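Local coordinates for protein A-adding tRNA nucleotidyltransferase (Aquifex aeolicus, PDB 4WBY) that adds the terminal adenosine to the CC end of tRNA, using ATP and magnesium, as an A-adding member of the tRNA nucleotidyltransferase family, at residues A251-K254 / V255-H259; N281-Y284 / E285-K288; P297-V300 / R301-K305; E326-R329 / L330-L334. All blocks are in the same frame, centred on the assembly; numbering follows the deposited sequence.

Interaction 1. Residues A251-K254 / V255-H259; sequences ALRK and VVDWH
The pairs L252-V256 and R253-D257 are i to i+4 neighbours on helix 243-262, one of the long helices of the all-helical part that follows the mixed beta sheet of the chain. Four successive backbone bonds run through the two turns, from V255 N to A251 O up to W258 N to K254 O. The shortest, V256 N to L252 O, is 2.8 Å and nearly straight at 166°. On one flank the apolar pair meets: L252 has CG anti to the backbone N (chi1 177°), which swings its CD1 up the helix until it lies 4.0 Å from V256 CG2. That methyl of V256 also rests 3.5 Å from L252 O. A second flank carries R253 and D257, whose side chains run alongside each other and point the same way. The arginine meets the carboxylate through its CG, since D257 OD2 sits 3.5 Å from R253 CG, whereas R253 NE stays 4.9 Å from D257 OD2. The guanidinium and carboxylate planes are 24° apart, but the charged atoms do not touch, and the arginine's NH1 instead forms a salt bridge with E221. D257 CG lies 3.2 Å from R253 O, with its carboxylate folded back over the preceding turn. Around the helix, L252 packs on L273 and Y274 of helix 271-278, and V255 on L340 of helix 336-342. H259, hydrogen-bonded to Y270, also reaches helix 336-342, while W258 lies against K353, L356 and E357 of helix 349-359.

Interaction 2. Residues N281-Y284 / E285-K288; sequences NLDY and ERGK
R286 reaches back over L282 and D283, the two residues that lead into its helix. Its CB stands 4.0 Å from D283 O, and R286 CG closes to 3.0 Å from that same D283 O. CG takes the sterically disfavoured place between the backbone N and the carbonyl carbon (chi1 46°), which sets the extended chain over L282 and D283. CD then meets L282 CD2. At the tip, R286 NH2 makes a salt bridge of 3.2 Å with D283 OD2, the carboxylate and guanidinium planes turned 38° apart. R286 NH1 lies 3.7 Å from L282 CD2, a methyl that covers one face of the guanidinium near its rim. D283 occupies the N-cap position of helix 284-293, yet its carboxylate makes no capping bond and is spent on R286, while D283 O accepts the first-turn bond from G287 N at 3.0 Å. With a leucine in place of R286, the carboxylate of D283 would probably lose its ion-pair mate and be set free to turn. On another side of this first turn, K288 N bonds to Y284 O at 2.8 Å, and the lysine's CB sits above one face of the Y284 ring, offset toward the rim. K288 CD continues along to Y284 OH at 3.5 Å, before NZ goes on to E292. The Y284 ring meets F309 edge-to-face, and L282 O accepts a bond from K308 NZ, both partners at the C-terminal end of helix 298-309.

Interaction 3. Residues P297-V300 / R301-K305; sequences PSWV and RETYK. With SO4 (sulfate ion), chain E.
R301 turns its guanidinium across S298, so that S298 CA lies over one face, 3.5 Å from R301 NH2, and the edge is presented to a sulfate ion. The sulfur lies in the guanidinium plane, which makes the grip a fork: R301 NH1 to sulfate O1 and R301 NH2 to sulfate O2, each 2.9 Å. A bend at chi3 (-76°) brings the group round to this position, and NE bonds to A296 O, which fixes its rotation. One water ties the same anion to the helix, donating to sulfate O2 and to E302 OE2 (2.7 Å from the water oxygen), while also bonding S298 OG. The ion probably comes from the crystallisation liquor. All this takes place on the first turns of helix 298-309, with P297 at the N-cap position and P297 O receiving R301 N at 3.1 Å. On another side of the helix, T303 OG1 approaches W299 at the indole edge, near its plane, 4.4 Å from W299 CE3. T303 OG1 also lies 3.0 Å from W299 O and is hydrogen-bonded to S337 OG. The indole has V300 CG2 over the centre of one face and stacks with the ring of H335. V300 O accepts the N-H of Y304, and the side chain of Y304 leads off to L291 and L276 of two neighbouring helices.

Interaction 4. Residues E326-R329 / L330-L334; sequences EVYR and LLKPL
Y328 OH is held by two lysines: K332 NZ donates to it at 2.9 Å, and K390 NZ of helix 380-394 bonds to it as well. Two ammonium groups beside one phenol oxygen would be expected to polarise it and might ease its ionisation. K332 NZ also has a long, weak ion pair with E387. The two side chains run alongside each other, both with CG anti to the backbone N (chi1 163° for Y328), and the extended lysine lays K332 CD against the ring at 3.6 Å from Y328 CZ. With a phenylalanine here, K332 NZ and K390 NZ would probably lose the oxygen they share. Y328 also supplies its backbone carbonyl: Y328 O takes K332 N at 2.9 Å and, weakly, L331 N. On the buried flank V327 and L331 point the same way, V327 CG1 meeting L331 CD1 at 3.6 Å, and L331 carries this row on to I352 and L339 of neighbouring helices. L330 sets CG 3.3 Å from E326 O, with the guanidinium of R329 crossing it at a slant; R329 in turn makes a long salt bridge to E326 within the same turn. P333 CD stands 3.6 Å from R329 O, where the next helical donor would have come. P333 is the third residue of a type I beta turn from L331 to L334, closed by L334 N to L331 O at 3.0 Å. Having no N-H to offer R329 O, this proline is suited to breaking the helical bonding, and the turn leads the chain from helix 324-331 toward helix 336-342.

The chain is the C-terminal portion of a longer protein, and all four contacts lie in its helical part, beyond the mixed sheet and away from the ATP and magnesium sites. Interactions 2 and 3 touch: Y304 OH of helix 298-309 lies 3.3 Å from G287 CA. Interactions 1, 3 and 4 pack toward helix 336-342, through V255, T303 and L331. All four are partly buried: L252, V255, V300 and L331 are buried, while K254, E285, R301 and R329 lie at the surface. In mid-helix the bonds between segments are backbone ones, with side-chain polar partners outside; at the two helix starts arginine meets a carboxylate or a sulfate; at the helix end lysines grip a phenol.

Interaction 1. Residues A251-K254 / V255-H259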
loop_
_atom_site.group_PDB
_atom_site.type_symbol
_atom_site.label_atom_id
_atom_site.label_comp_id
_atom_site.label_asym_id
_atom_site.label_seq_id
_atom_site.Cartn_x
_atom_site.Cartn_y
_atom_site.Cartn_z
ATOM N N ALA A 251 14.864 -9.312 9.692
ATOM C CA ALA A 251 15.373 -8.600 10.858
ATOM C C ALA A 251 14.673 -7.251 10.988
ATOM O O ALA A 251 14.331 -6.807 12.091
ATOM C CB ALA A 251 16.885 -8.410 10.762
ATOM N N LEU A 252 14.453 -6.608 9.845
ATOM C CA LEU A 252 13.800 -5.311 9.829
ATOM C C LEU A 252 12.363 -5.419 10.332
ATOM O O LEU A 252 11.910 -4.560 11.080
ATOM C CB LEU A 252 13.837 -4.704 8.427
ATOM C CG LEU A 252 13.117 -3.359 8.266
ATOM C CD1 LEU A 252 13.791 -2.255 9.066
ATOM C CD2 LEU A 252 12.988 -2.957 6.790
ATOM N N ARG A 253 11.647 -6.469 9.936
ATOM C CA ARG A 253 10.269 -6.618 10.398
ATOM C C ARG A 253 10.193 -6.670 11.929
ATOM O O ARG A 253 9.302 -6.076 12.530
ATOM C CB ARG A 253 9.612 -7.858 9.792
ATOM C CG ARG A 253 8.181 -8.066 10.284
ATOM C CD ARG A 253 7.424 -9.065 9.436
ATOM N NE ARG A 253 7.931 -10.411 9.654
ATOM C CZ ARG A 253 7.439 -11.498 9.073
ATOM N NH1 ARG A 253 6.417 -11.396 8.230
ATOM N NH2 ARG A 253 7.967 -12.685 9.338
ATOM N N LYS A 254 11.139 -7.357 12.562
ATOM C CA LYS A 254 11.166 -7.393 14.018
ATOM C C LYS A 254 11.378 -5.994 14.594
ATOM O O LYS A 254 10.747 -5.624 15.581
ATOM C CB LYS A 254 12.254 -8.343 14.528
ATOM C CG LYS A 254 11.996 -9.805 14.179
ATOM C CD LYS A 254 13.095 -10.702 14.724
ATOM C CE LYS A 254 12.823 -12.168 14.431
ATOM N NZ LYS A 254 11.605 -12.656 15.133
ATOM N N VAL A 255 12.259 -5.217 13.971
ATOM C CA VAL A 255 12.553 -3.865 14.446
ATOM C C VAL A 255 11.346 -2.943 14.266
ATOM O O VAL A 255 10.987 -2.179 15.168
ATOM C CB VAL A 255 13.780 -3.270 13.715
ATOM C CG1 VAL A 255 13.933 -1.775 14.020
ATOM C CG2 VAL A 255 15.044 -4.031 14.100
ATOM N N VAL A 256 10.711 -3.034 13.103
ATOM C CA VAL A 256 9.552 -2.208 12.793
ATOM C C VAL A 256 8.367 -2.526 13.703
ATOM O O VAL A 256 7.672 -1.622 14.178
ATOM C CB VAL A 256 9.137 -2.386 11.314
ATOM C CG1 VAL A 256 7.690 -1.949 11.080
ATOM C CG2 VAL A 256 10.105 -1.635 10.410
ATOM N N ASP A 257 8.131 -3.811 13.945
ATOM C CA ASP A 257 7.028 -4.214 14.809
ATOM C C ASP A 257 7.267 -3.705 16.228
ATOM O O ASP A 257 6.340 -3.240 16.901
ATOM C CB ASP A 257 6.856 -5.735 14.805
ATOM C CG ASP A 257 6.292 -6.263 13.488
ATOM O OD1 ASP A 257 5.772 -5.460 12.679
ATOM O OD2 ASP A 257 6.363 -7.488 13.262
ATOM N N TRP A 258 8.518 -3.778 16.674
ATOM C CA TRP A 258 8.882 -3.263 17.990
ATOM C C TRP A 258 8.659 -1.753 18.068
ATOM O O TRP A 258 8.051 -1.252 19.016
ATOM C CB TRP A 258 10.340 -3.606 18.313
ATOM C CG TRP A 258 10.877 -2.897 19.520
ATOM C CD1 TRP A 258 10.749 -3.286 20.824
ATOM C CD2 TRP A 258 11.629 -1.675 19.538
ATOM N NE1 TRP A 258 11.373 -2.380 21.651
ATOM C CE2 TRP A 258 11.918 -1.382 20.888
ATOM C CE3 TRP A 258 12.086 -0.802 18.546
ATOM C CZ2 TRP A 258 12.645 -0.255 21.269
ATOM C CZ3 TRP A 258 12.806 0.320 18.927
ATOM C CH2 TRP A 258 13.077 0.585 20.275
ATOM N N HIS A 259 9.143 -1.029 17.066
ATOM C CA HIS A 259 9.023 0.422 17.081
ATOM C C HIS A 259 7.558 0.860 17.058
ATOM O O HIS A 259 7.163 1.773 17.788
ATOM C CB HIS A 259 9.767 1.047 15.902
ATOM C CG HIS A 259 9.725 2.542 15.907
ATOM N ND1 HIS A 259 8.847 3.263 15.127
ATOM C CD2 HIS A 259 10.426 3.451 16.626
ATOM C CE1 HIS A 259 9.019 4.554 15.354
ATOM N NE2 HIS A 259 9.968 4.695 16.263
#

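Interaction 2. Residues N281-Y284 / E285-K288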
loop_
_atom_site.group_PDB
_atom_site.type_symbol
_atom_site.label_atom_id
_atom_site.label_comp_id
_atom_site.label_asym_id
_atom_site.label_seq_id
_atom_site.Cartn_x
_atom_site.Cartn_y
_atom_site.Cartn_z
ATOM N N ASN A 281 22.025 -2.753 -2.577
ATOM C CA ASN A 281 23.229 -3.170 -3.296
ATOM C C ASN A 281 23.360 -2.529 -4.675
ATOM O O ASN A 281 24.353 -2.736 -5.371
ATOM C CB ASN A 281 23.280 -4.691 -3.421
ATOM C CG ASN A 281 23.639 -5.361 -2.116
ATOM O OD1 ASN A 281 24.414 -4.823 -1.324
ATOM N ND2 ASN A 281 23.078 -6.539 -1.880
ATOM N N LEU A 282 22.353 -1.758 -5.072
ATOM C CA LEU A 282 22.444 -0.951 -6.284
ATOM C C LEU A 282 23.488 0.146 -6.124
ATOM O O LEU A 282 23.725 0.622 -5.014
ATOM C CB LEU A 282 21.103 -0.296 -6.613
ATOM C CG LEU A 282 19.888 -1.121 -7.017
ATOM C CD1 LEU A 282 18.761 -0.166 -7.362
ATOM C CD2 LEU A 282 20.205 -2.030 -8.189
ATOM N N ASP A 283 24.079 0.561 -7.240
ATOM C CA ASP A 283 24.906 1.763 -7.274
ATOM C C ASP A 283 24.054 2.947 -6.844
ATOM O O ASP A 283 22.846 2.967 -7.086
ATOM C CB ASP A 283 25.477 2.005 -8.669
ATOM C CG ASP A 283 26.463 0.934 -9.089
ATOM O OD1 ASP A 283 27.265 0.494 -8.238
ATOM O OD2 ASP A 283 26.435 0.527 -10.269
ATOM N N TYR A 284 24.679 3.928 -6.208
ATOM C CA TYR A 284 23.947 5.053 -5.638
ATOM C C TYR A 284 23.094 5.797 -6.667
ATOM O O TYR A 284 21.939 6.121 -6.396
ATOM C CB TYR A 284 24.922 6.021 -4.968
ATOM C CG TYR A 284 24.324 7.369 -4.647
ATOM C CD1 TYR A 284 23.325 7.501 -3.688
ATOM C CD2 TYR A 284 24.760 8.512 -5.304
ATOM C CE1 TYR A 284 22.781 8.741 -3.394
ATOM C CE2 TYR A 284 24.222 9.749 -5.022
ATOM C CZ TYR A 284 23.237 9.861 -4.067
ATOM O OH TYR A 284 22.709 11.102 -3.793
ATOM N N GLU A 285 23.654 6.057 -7.845
ATOM C CA GLU A 285 22.935 6.789 -8.885
ATOM C C GLU A 285 21.643 6.101 -9.309
ATOM O O GLU A 285 20.614 6.757 -9.462
ATOM C CB GLU A 285 23.815 6.991 -10.117
ATOM C CG GLU A 285 24.814 8.117 -9.989
ATOM C CD GLU A 285 25.962 7.768 -9.071
ATOM O OE1 GLU A 285 26.139 6.564 -8.776
ATOM O OE2 GLU A 285 26.684 8.694 -8.645
ATOM N N ARG A 286 21.690 4.790 -9.516
ATOM C CA ARG A 286 20.479 4.090 -9.934
ATOM C C ARG A 286 19.474 3.993 -8.786
ATOM O O ARG A 286 18.274 4.096 -9.016
ATOM C CB ARG A 286 20.791 2.698 -10.496
ATOM C CG ARG A 286 21.751 1.855 -9.690
ATOM C CD ARG A 286 22.040 0.523 -10.383
ATOM N NE ARG A 286 23.187 -0.148 -9.779
ATOM C CZ ARG A 286 23.542 -1.405 -10.013
ATOM N NH1 ARG A 286 22.837 -2.154 -10.848
ATOM N NH2 ARG A 286 24.607 -1.915 -9.406
ATOM N N GLY A 287 19.957 3.819 -7.557
ATOM C CA GLY A 287 19.069 3.824 -6.402
ATOM C C GLY A 287 18.381 5.168 -6.229
ATOM O O GLY A 287 17.174 5.237 -5.973
ATOM N N LYS A 288 19.165 6.237 -6.360
ATOM C CA LYS A 288 18.653 7.599 -6.269
ATOM C C LYS A 288 17.575 7.838 -7.321
ATOM O O LYS A 288 16.502 8.357 -7.011
ATOM C CB LYS A 288 19.802 8.608 -6.428
ATOM C CG LYS A 288 19.386 10.070 -6.512
ATOM C CD LYS A 288 20.614 10.986 -6.617
ATOM C CE LYS A 288 20.221 12.448 -6.756
ATOM N NZ LYS A 288 19.641 12.749 -8.095
#

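Interaction 3. Residues P297-V300 / R301-K305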
loop_
_atom_site.group_PDB
_atom_site.type_symbol
_atom_site.label_atom_id
_atom_site.label_comp_id
_atom_site.label_asym_id
_atom_site.label_seq_id
_atom_site.Cartn_x
_atom_site.Cartn_y
_atom_site.Cartn_z
ATOM N N PRO A 297 9.265 9.992 -0.469
ATOM C CA PRO A 297 9.364 11.149 0.429
ATOM C C PRO A 297 10.803 11.602 0.634
ATOM O O PRO A 297 11.741 10.800 0.510
ATOM C CB PRO A 297 8.786 10.625 1.748
ATOM C CG PRO A 297 7.851 9.533 1.341
ATOM C CD PRO A 297 8.456 8.902 0.111
ATOM N N SER A 298 10.965 12.880 0.954
ATOM C CA SER A 298 12.266 13.444 1.258
ATOM C C SER A 298 13.026 12.614 2.282
ATOM O O SER A 298 14.211 12.341 2.098
ATOM C CB SER A 298 12.109 14.872 1.765
ATOM O OG SER A 298 13.301 15.297 2.396
ATOM N N TRP A 299 12.363 12.192 3.356
ATOM C CA TRP A 299 13.093 11.472 4.396
ATOM C C TRP A 299 13.648 10.159 3.866
ATOM O O TRP A 299 14.722 9.737 4.268
ATOM C CB TRP A 299 12.227 11.235 5.645
ATOM C CG TRP A 299 11.039 10.290 5.505
ATOM C CD1 TRP A 299 9.730 10.649 5.305
ATOM C CD2 TRP A 299 11.041 8.859 5.634
ATOM N NE1 TRP A 299 8.929 9.531 5.281
ATOM C CE2 TRP A 299 9.710 8.421 5.475
ATOM C CE3 TRP A 299 12.041 7.905 5.848
ATOM C CZ2 TRP A 299 9.355 7.069 5.527
ATOM C CZ3 TRP A 299 11.682 6.561 5.905
ATOM C CH2 TRP A 299 10.354 6.161 5.741
ATOM N N VAL A 300 12.926 9.528 2.946
ATOM C CA VAL A 300 13.388 8.281 2.346
ATOM C C VAL A 300 14.610 8.525 1.463
ATOM O O VAL A 300 15.603 7.789 1.527
ATOM C CB VAL A 300 12.277 7.616 1.515
ATOM C CG1 VAL A 300 12.796 6.352 0.837
ATOM C CG2 VAL A 300 11.063 7.314 2.393
ATOM N N ARG A 301 14.538 9.562 0.639
ATOM C CA ARG A 301 15.629 9.873 -0.266
ATOM C C ARG A 301 16.869 10.311 0.506
ATOM O O ARG A 301 17.990 9.937 0.145
ATOM C CB ARG A 301 15.191 10.940 -1.270
ATOM C CG ARG A 301 14.076 10.422 -2.179
ATOM C CD ARG A 301 13.635 11.427 -3.222
ATOM N NE ARG A 301 12.789 12.467 -2.657
ATOM C CZ ARG A 301 13.171 13.732 -2.531
ATOM N NH1 ARG A 301 14.383 14.096 -2.927
ATOM N NH2 ARG A 301 12.351 14.625 -1.997
ATOM N N GLU A 302 16.671 11.060 1.590
ATOM C CA GLU A 302 17.790 11.479 2.423
ATOM C C GLU A 302 18.362 10.286 3.191
ATOM O O GLU A 302 19.579 10.158 3.333
ATOM C CB GLU A 302 17.363 12.586 3.388
ATOM C CG GLU A 302 16.919 13.889 2.709
ATOM C CD GLU A 302 18.051 14.677 2.064
ATOM O OE1 GLU A 302 19.238 14.335 2.267
ATOM O OE2 GLU A 302 17.745 15.661 1.356
ATOM N N THR A 303 17.498 9.400 3.679
ATOM C CA THR A 303 17.998 8.219 4.379
ATOM C C THR A 303 18.776 7.315 3.427
ATOM O O THR A 303 19.796 6.745 3.816
ATOM C CB THR A 303 16.855 7.447 5.062
ATOM O OG1 THR A 303 16.426 8.205 6.199
ATOM C CG2 THR A 303 17.314 6.073 5.548
ATOM N N TYR A 304 18.327 7.192 2.178
ATOM C CA TYR A 304 19.095 6.414 1.208
ATOM C C TYR A 304 20.486 7.005 0.945
ATOM O O TYR A 304 21.481 6.275 0.942
ATOM C CB TYR A 304 18.329 6.282 -0.110
ATOM C CG TYR A 304 19.098 5.494 -1.145
ATOM C CD1 TYR A 304 19.234 4.113 -1.038
ATOM C CD2 TYR A 304 19.718 6.134 -2.207
ATOM C CE1 TYR A 304 19.967 3.395 -1.976
ATOM C CE2 TYR A 304 20.443 5.432 -3.141
ATOM C CZ TYR A 304 20.562 4.067 -3.027
ATOM O OH TYR A 304 21.304 3.388 -3.969
ATOM N N LYS A 305 20.566 8.317 0.744
ATOM C CA LYS A 305 21.857 8.959 0.520
ATOM C C LYS A 305 22.752 8.729 1.730
ATOM O O LYS A 305 23.948 8.424 1.593
ATOM C CB LYS A 305 21.674 10.454 0.247
ATOM C CG LYS A 305 22.972 11.212 -0.074
ATOM C CD LYS A 305 22.658 12.672 -0.350
ATOM C CE LYS A 305 23.868 13.443 -0.831
ATOM N NZ LYS A 305 23.496 14.856 -1.119
HETATM S S SO4 E . 14.299 17.881 -2.189
HETATM O O1 SO4 E . 14.785 16.946 -3.200
HETATM O O2 SO4 E . 13.324 17.237 -1.310
HETATM O O3 SO4 E . 15.426 18.392 -1.406
HETATM O O4 SO4 E . 13.672 19.034 -2.840
HETATM O O HOH W 1 15.182 15.894 0.546
#

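Interaction 4. Residues E326-R329 / L330-L334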
loop_
_atom_site.group_PDB
_atom_site.type_symbol
_atom_site.label_atom_id
_atom_site.label_comp_id
_atom_site.label_asym_id
_atom_site.label_seq_id
_atom_site.Cartn_x
_atom_site.Cartn_y
_atom_site.Cartn_z
ATOM N N GLU A 326 28.094 10.426 23.931
ATOM C CA GLU A 326 28.620 10.385 22.572
ATOM C C GLU A 326 27.615 9.705 21.648
ATOM O O GLU A 326 27.396 10.143 20.517
ATOM C CB GLU A 326 29.970 9.665 22.526
ATOM C CG GLU A 326 30.658 9.736 21.171
ATOM C CD GLU A 326 32.115 9.313 21.228
ATOM O OE1 GLU A 326 32.484 8.552 22.150
ATOM O OE2 GLU A 326 32.892 9.748 20.352
ATOM N N VAL A 327 27.006 8.631 22.138
ATOM C CA VAL A 327 25.951 7.952 21.397
ATOM C C VAL A 327 24.815 8.936 21.122
ATOM O O VAL A 327 24.311 9.033 19.996
ATOM C CB VAL A 327 25.419 6.723 22.164
ATOM C CG1 VAL A 327 24.240 6.100 21.440
ATOM C CG2 VAL A 327 26.528 5.690 22.352
ATOM N N TYR A 328 24.439 9.689 22.154
ATOM C CA TYR A 328 23.377 10.683 22.032
ATOM C C TYR A 328 23.712 11.740 20.985
ATOM O O TYR A 328 22.869 12.087 20.159
ATOM C CB TYR A 328 23.110 11.338 23.393
ATOM C CG TYR A 328 22.338 12.641 23.339
ATOM C CD1 TYR A 328 20.951 12.651 23.256
ATOM C CD2 TYR A 328 22.998 13.862 23.393
ATOM C CE1 TYR A 328 20.245 13.842 23.217
ATOM C CE2 TYR A 328 22.300 15.058 23.353
ATOM C CZ TYR A 328 20.925 15.041 23.265
ATOM O OH TYR A 328 20.232 16.232 23.228
ATOM N N ARG A 329 24.944 12.241 21.018
ATOM C CA ARG A 329 25.378 13.276 20.082
ATOM C C ARG A 329 25.364 12.776 18.639
ATOM O O ARG A 329 24.994 13.507 17.718
ATOM C CB ARG A 329 26.777 13.778 20.452
ATOM C CG ARG A 329 27.291 14.908 19.576
ATOM C CD ARG A 329 28.761 15.188 19.852
ATOM N NE ARG A 329 29.544 13.955 19.847
ATOM C CZ ARG A 329 30.011 13.367 18.750
ATOM N NH1 ARG A 329 29.777 13.900 17.559
ATOM N NH2 ARG A 329 30.710 12.243 18.843
ATOM N N LEU A 330 25.763 11.525 18.445
ATOM C CA LEU A 330 25.789 10.927 17.111
ATOM C C LEU A 330 24.391 10.645 16.559
ATOM O O LEU A 330 24.164 10.743 15.349
ATOM C CB LEU A 330 26.608 9.632 17.130
ATOM C CG LEU A 330 28.119 9.809 17.289
ATOM C CD1 LEU A 330 28.784 8.481 17.624
ATOM C CD2 LEU A 330 28.720 10.407 16.026
ATOM N N LEU A 331 23.458 10.299 17.441
ATOM C CA LEU A 331 22.119 9.887 17.011
ATOM C C LEU A 331 21.108 11.022 16.949
ATOM O O LEU A 331 20.126 10.938 16.209
ATOM C CB LEU A 331 21.579 8.791 17.932
ATOM C CG LEU A 331 22.387 7.489 17.932
ATOM C CD1 LEU A 331 21.774 6.478 18.883
ATOM C CD2 LEU A 331 22.490 6.914 16.521
ATOM N N LYS A 332 21.356 12.084 17.712
ATOM C CA LYS A 332 20.398 13.191 17.839
ATOM C C LYS A 332 19.879 13.777 16.509
ATOM O O LYS A 332 18.690 14.079 16.400
ATOM C CB LYS A 332 21.014 14.314 18.685
ATOM C CG LYS A 332 20.043 15.439 19.008
ATOM C CD LYS A 332 20.647 16.435 19.988
ATOM C CE LYS A 332 19.646 17.520 20.345
ATOM N NZ LYS A 332 20.174 18.440 21.389
ATOM N N PRO A 333 20.750 13.951 15.494
ATOM C CA PRO A 333 20.181 14.592 14.298
ATOM C C PRO A 333 19.482 13.648 13.323
ATOM O O PRO A 333 18.989 14.111 12.293
ATOM C CB PRO A 333 21.405 15.220 13.626
ATOM C CG PRO A 333 22.536 14.343 14.026
ATOM C CD PRO A 333 22.222 13.853 15.419
ATOM N N LEU A 334 19.435 12.357 13.631
ATOM C CA LEU A 334 18.985 11.373 12.653
ATOM C C LEU A 334 17.474 11.180 12.634
ATOM O O LEU A 334 16.807 11.188 13.669
ATOM C CB LEU A 334 19.670 10.029 12.910
ATOM C CG LEU A 334 21.198 10.063 12.899
ATOM C CD1 LEU A 334 21.779 8.695 13.235
ATOM C CD2 LEU A 334 21.727 10.567 11.557
#